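Local coordinates for protein erythrocyte binding antigen 140 (Plasmodium falciparum, PDB 4GF2) that probably binds glycophorin C, a sialic acid-bearing receptor on the host red cell, through two Duffy-binding domains during parasite invasion, at residues L348-T353 and A403-G408; K121-Y126 and N136-E141. The protein carries 3 engineered substitutions. All coordinates share one frame; numbering follows the deposited sequence.

Contact 1 of 2, residues L348-T353 and A403-G408; sequences LCLGRT and ADIIKG
Leu348 and Leu350, on a loop, converge on one methyl of a single helical residue, CD1 of Ile405. The apolar part of the contact is compact. CD2 of Leu348 approaches CD1 of Ile405 tip to tip at 3.6 Å, and CD1 of Leu350 comes to the same methyl at 4.1 Å. One terminal carbon thus serves both leucines, while the backbones remain well apart, Leu350 CA and Ile405 CA being 10.0 Å from each other. Ile405 spans the gap because its longer branch is extended, with CD1 trans to CA (chi2 172°). Leu402, one turn earlier on the same helix, also touches both leucines. The contact is a worked example of how a loop can be fitted to a helix by a few alternating side chains.

No hydrogen bond crosses between the segments; polar and covalent links instead fix each one separately. Cys349, between the two leucines, is joined by a disulfide to Cys316, and its N bonds to Glu375. Further on, the chain folds into an inverse gamma turn centred on Arg352, closed by Thr353 N to Gly351 O at 2.8 Å. On the helical side, Asp404 forms a salt bridge with Arg481, and Gly408 leaves the helix with a positive phi of 86°, while Arg442 bonds to the carbonyl of Lys407.

The whole is loop-on-helix packing in a disulfide-braced, largely helical Duffy-binding domain: the loop between helices 343-346 and 361-382 is laid against the C-terminal end of helix 388-407.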
loop_
_atom_site.group_PDB
_atom_site.type_symbol
_atom_site.label_atom_id
_atom_site.label_comp_id
_atom_site.label_asym_id
_atom_site.label_seq_id
_atom_site.Cartn_x
_atom_site.Cartn_y
_atom_site.Cartn_z
ATOM N N LEU A 348 -18.341 16.442 -5.178
ATOM C CA LEU A 348 -16.994 16.050 -4.764
ATOM C C LEU A 348 -16.591 14.689 -5.336
ATOM O O LEU A 348 -17.360 13.731 -5.292
ATOM C CB LEU A 348 -16.928 16.004 -3.236
ATOM C CG LEU A 348 -15.624 15.547 -2.584
ATOM C CD1 LEU A 348 -14.526 16.567 -2.793
ATOM C CD2 LEU A 348 -15.845 15.291 -1.105
ATOM N N CYS A 349 -15.375 14.613 -5.868
ATOM C CA CYS A 349 -14.869 13.373 -6.443
ATOM C C CYS A 349 -14.351 12.419 -5.374
ATOM O O CYS A 349 -13.385 12.719 -4.673
ATOM C CB CYS A 349 -13.757 13.668 -7.450
ATOM S SG CYS A 349 -12.871 12.195 -8.007
ATOM N N LEU A 350 -15.005 11.268 -5.261
ATOM C CA LEU A 350 -14.579 10.218 -4.348
ATOM C C LEU A 350 -14.303 8.910 -5.084
ATOM O O LEU A 350 -13.705 7.992 -4.534
ATOM C CB LEU A 350 -15.647 9.994 -3.279
ATOM C CG LEU A 350 -15.921 11.191 -2.366
ATOM C CD1 LEU A 350 -17.067 10.875 -1.424
ATOM C CD2 LEU A 350 -14.673 11.575 -1.584
ATOM N N GLY A 351 -14.742 8.823 -6.333
ATOM C CA GLY A 351 -14.525 7.627 -7.124
ATOM C C GLY A 351 -15.278 6.428 -6.586
ATOM O O GLY A 351 -16.176 6.557 -5.753
ATOM N N ARG A 352 -14.886 5.252 -7.059
ATOM C CA ARG A 352 -15.583 4.014 -6.750
ATOM C C ARG A 352 -15.175 3.511 -5.373
ATOM O O ARG A 352 -14.428 2.538 -5.248
ATOM C CB ARG A 352 -15.263 2.975 -7.823
ATOM C CG ARG A 352 -15.469 3.505 -9.232
ATOM C CD ARG A 352 -14.839 2.615 -10.281
ATOM N NE ARG A 352 -14.648 3.328 -11.541
ATOM C CZ ARG A 352 -15.615 3.574 -12.421
ATOM N NH1 ARG A 352 -16.858 3.169 -12.191
ATOM N NH2 ARG A 352 -15.338 4.232 -13.539
ATOM N N THR A 353 -15.674 4.185 -4.341
ATOM C CA THR A 353 -15.308 3.872 -2.964
ATOM C C THR A 353 -15.875 2.527 -2.511
ATOM O O THR A 353 -15.378 1.927 -1.560
ATOM C CB THR A 353 -15.791 4.969 -1.997
ATOM O OG1 THR A 353 -17.212 5.116 -2.105
ATOM C CG2 THR A 353 -15.124 6.299 -2.318
ATOM N N ALA A 403 -11.466 15.430 4.822
ATOM C CA ALA A 403 -11.089 15.155 6.198
ATOM C C ALA A 403 -12.316 14.762 7.019
ATOM O O ALA A 403 -12.272 13.816 7.806
ATOM C CB ALA A 403 -10.421 16.371 6.805
ATOM N N ASP A 404 -13.407 15.495 6.833
ATOM C CA ASP A 404 -14.636 15.227 7.575
ATOM C C ASP A 404 -15.251 13.892 7.184
ATOM O O ASP A 404 -15.917 13.243 7.995
ATOM C CB ASP A 404 -15.650 16.347 7.346
ATOM C CG ASP A 404 -15.514 17.465 8.357
ATOM O OD1 ASP A 404 -15.458 17.158 9.564
ATOM O OD2 ASP A 404 -15.458 18.644 7.948
ATOM N N ILE A 405 -15.028 13.485 5.940
ATOM C CA ILE A 405 -15.585 12.237 5.436
ATOM C C ILE A 405 -14.800 11.054 6.000
ATOM O O ILE A 405 -15.382 10.059 6.428
ATOM C CB ILE A 405 -15.581 12.223 3.893
ATOM C CG1 ILE A 405 -16.695 13.133 3.368
ATOM C CG2 ILE A 405 -15.771 10.814 3.355
ATOM C CD1 ILE A 405 -16.660 13.348 1.872
ATOM N N ILE A 406 -13.477 11.183 6.015
ATOM C CA ILE A 406 -12.602 10.162 6.574
ATOM C C ILE A 406 -12.766 10.062 8.089
ATOM O O ILE A 406 -12.780 8.965 8.650
ATOM C CB ILE A 406 -11.124 10.468 6.270
ATOM C CG1 ILE A 406 -10.871 10.456 4.760
ATOM C CG2 ILE A 406 -10.216 9.472 6.974
ATOM C CD1 ILE A 406 -11.237 9.156 4.071
ATOM N N LYS A 407 -12.876 11.208 8.752
ATOM C CA LYS A 407 -13.039 11.232 10.200
ATOM C C LYS A 407 -14.420 10.718 10.606
ATOM O O LYS A 407 -14.620 10.275 11.735
ATOM C CB LYS A 407 -12.819 12.648 10.745
ATOM C CG LYS A 407 -11.358 13.098 10.748
ATOM C CD LYS A 407 -11.206 14.555 11.186
ATOM C CE LYS A 407 -11.754 14.773 12.588
ATOM N NZ LYS A 407 -11.454 16.135 13.113
ATOM N N GLY A 408 -15.371 10.778 9.679
ATOM C CA GLY A 408 -16.731 10.349 9.952
ATOM C C GLY A 408 -17.581 11.450 10.560
ATOM O O GLY A 408 -18.642 11.186 11.116
#

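Contact 2 of 2, residues K121-Y126 and N136-E141; sequences KKFSDY and NNIKKE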
loop_
_atom_site.group_PDB
_atom_site.type_symbol
_atom_site.label_atom_id
_atom_site.label_comp_id
_atom_site.label_asym_id
_atom_site.label_seq_id
_atom_site.Cartn_x
_atom_site.Cartn_y
_atom_site.Cartn_z
ATOM N N LYS A 121 29.061 -38.563 20.571
ATOM C CA LYS A 121 29.207 -39.398 21.753
ATOM C C LYS A 121 29.668 -40.795 21.350
ATOM O O LYS A 121 30.498 -41.401 22.022
ATOM C CB LYS A 121 27.887 -39.460 22.529
ATOM C CG LYS A 121 27.963 -40.228 23.837
ATOM C CD LYS A 121 27.559 -41.682 23.663
ATOM C CE LYS A 121 27.791 -42.481 24.937
ATOM N NZ LYS A 121 27.292 -43.877 24.808
ATOM N N LYS A 122 29.135 -41.301 20.246
ATOM C CA LYS A 122 29.504 -42.632 19.783
ATOM C C LYS A 122 30.945 -42.650 19.291
ATOM O O LYS A 122 31.671 -43.619 19.508
ATOM C CB LYS A 122 28.563 -43.102 18.674
ATOM C CG LYS A 122 27.128 -43.309 19.130
ATOM C CD LYS A 122 27.049 -44.124 20.417
ATOM C CE LYS A 122 27.754 -45.464 20.283
ATOM N NZ LYS A 122 27.644 -46.281 21.524
ATOM N N PHE A 123 31.362 -41.577 18.628
ATOM C CA PHE A 123 32.734 -41.489 18.153
ATOM C C PHE A 123 33.695 -41.277 19.322
ATOM O O PHE A 123 34.869 -41.626 19.231
ATOM C CB PHE A 123 32.881 -40.396 17.092
ATOM C CG PHE A 123 32.760 -40.910 15.683
ATOM C CD1 PHE A 123 31.516 -41.139 15.115
ATOM C CD2 PHE A 123 33.892 -41.173 14.929
ATOM C CE1 PHE A 123 31.404 -41.617 13.819
ATOM C CE2 PHE A 123 33.790 -41.651 13.632
ATOM C CZ PHE A 123 32.544 -41.875 13.075
ATOM N N SER A 124 33.192 -40.720 20.421
ATOM C CA SER A 124 33.957 -40.680 21.666
ATOM C C SER A 124 34.239 -42.097 22.136
ATOM O O SER A 124 35.345 -42.412 22.565
ATOM C CB SER A 124 33.200 -39.926 22.760
ATOM O OG SER A 124 33.468 -38.537 22.705
ATOM N N ASP A 125 33.221 -42.950 22.057
ATOM C CA ASP A 125 33.362 -44.344 22.450
ATOM C C ASP A 125 34.277 -45.095 21.485
ATOM O O ASP A 125 35.155 -45.849 21.908
ATOM C CB ASP A 125 31.990 -45.021 22.506
ATOM C CG ASP A 125 31.045 -44.348 23.486
ATOM O OD1 ASP A 125 31.533 -43.681 24.425
ATOM O OD2 ASP A 125 29.815 -44.489 23.317
ATOM N N TYR A 126 34.076 -44.877 20.188
ATOM C CA TYR A 126 34.841 -45.579 19.166
ATOM C C TYR A 126 36.341 -45.347 19.337
ATOM O O TYR A 126 37.133 -46.289 19.291
ATOM C CB TYR A 126 34.412 -45.121 17.768
ATOM C CG TYR A 126 32.971 -45.423 17.408
ATOM C CD1 TYR A 126 32.266 -46.444 18.037
ATOM C CD2 TYR A 126 32.316 -44.682 16.433
ATOM C CE1 TYR A 126 30.948 -46.713 17.702
ATOM C CE2 TYR A 126 31.004 -44.942 16.095
ATOM C CZ TYR A 126 30.324 -45.957 16.729
ATOM O OH TYR A 126 29.014 -46.214 16.387
ATOM N N ASN A 136 36.689 -33.992 15.545
ATOM C CA ASN A 136 36.292 -33.395 14.282
ATOM C C ASN A 136 37.222 -33.861 13.168
ATOM O O ASN A 136 36.773 -34.215 12.079
ATOM C CB ASN A 136 36.302 -31.870 14.392
ATOM C CG ASN A 136 35.406 -31.209 13.366
ATOM O OD1 ASN A 136 34.182 -31.227 13.496
ATOM N ND2 ASN A 136 36.009 -30.611 12.346
ATOM N N ASN A 137 38.522 -33.876 13.453
ATOM C CA ASN A 137 39.511 -34.356 12.498
ATOM C C ASN A 137 39.336 -35.837 12.186
ATOM O O ASN A 137 39.454 -36.255 11.035
ATOM C CB ASN A 137 40.923 -34.093 13.016
ATOM C CG ASN A 137 41.315 -32.638 12.907
ATOM O OD1 ASN A 137 40.795 -31.907 12.062
ATOM N ND2 ASN A 137 42.234 -32.207 13.760
ATOM N N ILE A 138 39.058 -36.630 13.217
ATOM C CA ILE A 138 38.788 -38.049 13.031
ATOM C C ILE A 138 37.602 -38.251 12.084
ATOM O O ILE A 138 37.639 -39.111 11.200
ATOM C CB ILE A 138 38.514 -38.742 14.380
ATOM C CG1 ILE A 138 39.821 -38.891 15.167
ATOM C CG2 ILE A 138 37.878 -40.107 14.162
ATOM C CD1 ILE A 138 39.649 -39.438 16.576
ATOM N N LYS A 139 36.559 -37.444 12.262
ATOM C CA LYS A 139 35.366 -37.531 11.431
ATOM C C LYS A 139 35.669 -37.109 9.996
ATOM O O LYS A 139 35.142 -37.684 9.039
ATOM C CB LYS A 139 34.248 -36.659 12.010
ATOM C CG LYS A 139 33.678 -37.174 13.327
ATOM C CD LYS A 139 32.432 -36.406 13.751
ATOM C CE LYS A 139 32.755 -34.972 14.144
ATOM N NZ LYS A 139 31.532 -34.209 14.519
ATOM N N LYS A 140 36.524 -36.105 9.847
ATOM C CA LYS A 140 36.905 -35.638 8.523
ATOM C C LYS A 140 37.622 -36.756 7.776
ATOM O O LYS A 140 37.328 -37.023 6.612
ATOM C CB LYS A 140 37.779 -34.386 8.624
ATOM C CG LYS A 140 37.012 -33.172 9.115
ATOM C CD LYS A 140 37.917 -31.996 9.446
ATOM C CE LYS A 140 38.287 -31.206 8.204
ATOM N NZ LYS A 140 38.576 -29.781 8.525
ATOM N N GLU A 141 38.549 -37.422 8.456
ATOM C CA GLU A 141 39.255 -38.548 7.861
ATOM C C GLU A 141 38.269 -39.666 7.520
ATOM O O GLU A 141 38.341 -40.263 6.450
ATOM C CB GLU A 141 40.337 -39.063 8.810
ATOM C CG GLU A 141 41.439 -38.052 9.099
ATOM C CD GLU A 141 42.505 -38.598 10.033
ATOM O OE1 GLU A 141 42.916 -39.763 9.853
ATOM O OE2 GLU A 141 42.928 -37.862 10.950
#
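Lys139 NZ is gripped by two oxygens, OD1 of Asn120 and the backbone carbonyl of Phe101, while the aliphatic stem of the same residue packs against Phe123. Its CG lies over one face of the Phe123 ring, 4.3 Å from CD2. Tyr126, one turn on from Phe123, covers the opposite face, its CD2 standing 3.8 Å above the ring plane, over the centre. The ring is therefore held between a lysine stem and a tyrosine, a place it takes with a first torsion of -94°, off any staggered position. Ile138 comes in at the rim: its CG2 approaches CD2 of Phe123 to 4.2 Å, near the ring plane, the two side chains passing in opposite directions. On the side of the helix turned away from 136-141, Asp125 OD2 makes a salt bridge with Lys121 NZ at 3.0 Å, through its syn lone pair, and a weaker one with Lys122 NZ.

Helices 110-127 and 132-155 are consecutive and meet here close to the short connection between them. Helix 56-78 joins the packing through Phe59, which stacks edge-to-face with Phe123 and also touches Tyr126.

In the fold
Contact 2 comes first along the chain and is complete before contact 1 begins, so the two lie in series, one in each of the two Duffy-binding regions. Their centres are 72 Å apart and their nearest atoms about 61 Å, with no helix in common. Contact 2 sits far out, 55 Å from the centre of the chain, whereas contact 1 is only 18 Å from it. The one joins neighbouring helices 110-127 and 132-155; the other brings a loop onto helix 388-407 across some fifty residues of mostly helical chain. In this elongated adhesin fragment with its two related domains, each contact is apolar packing within its own domain, and neither joins the two domains to each other.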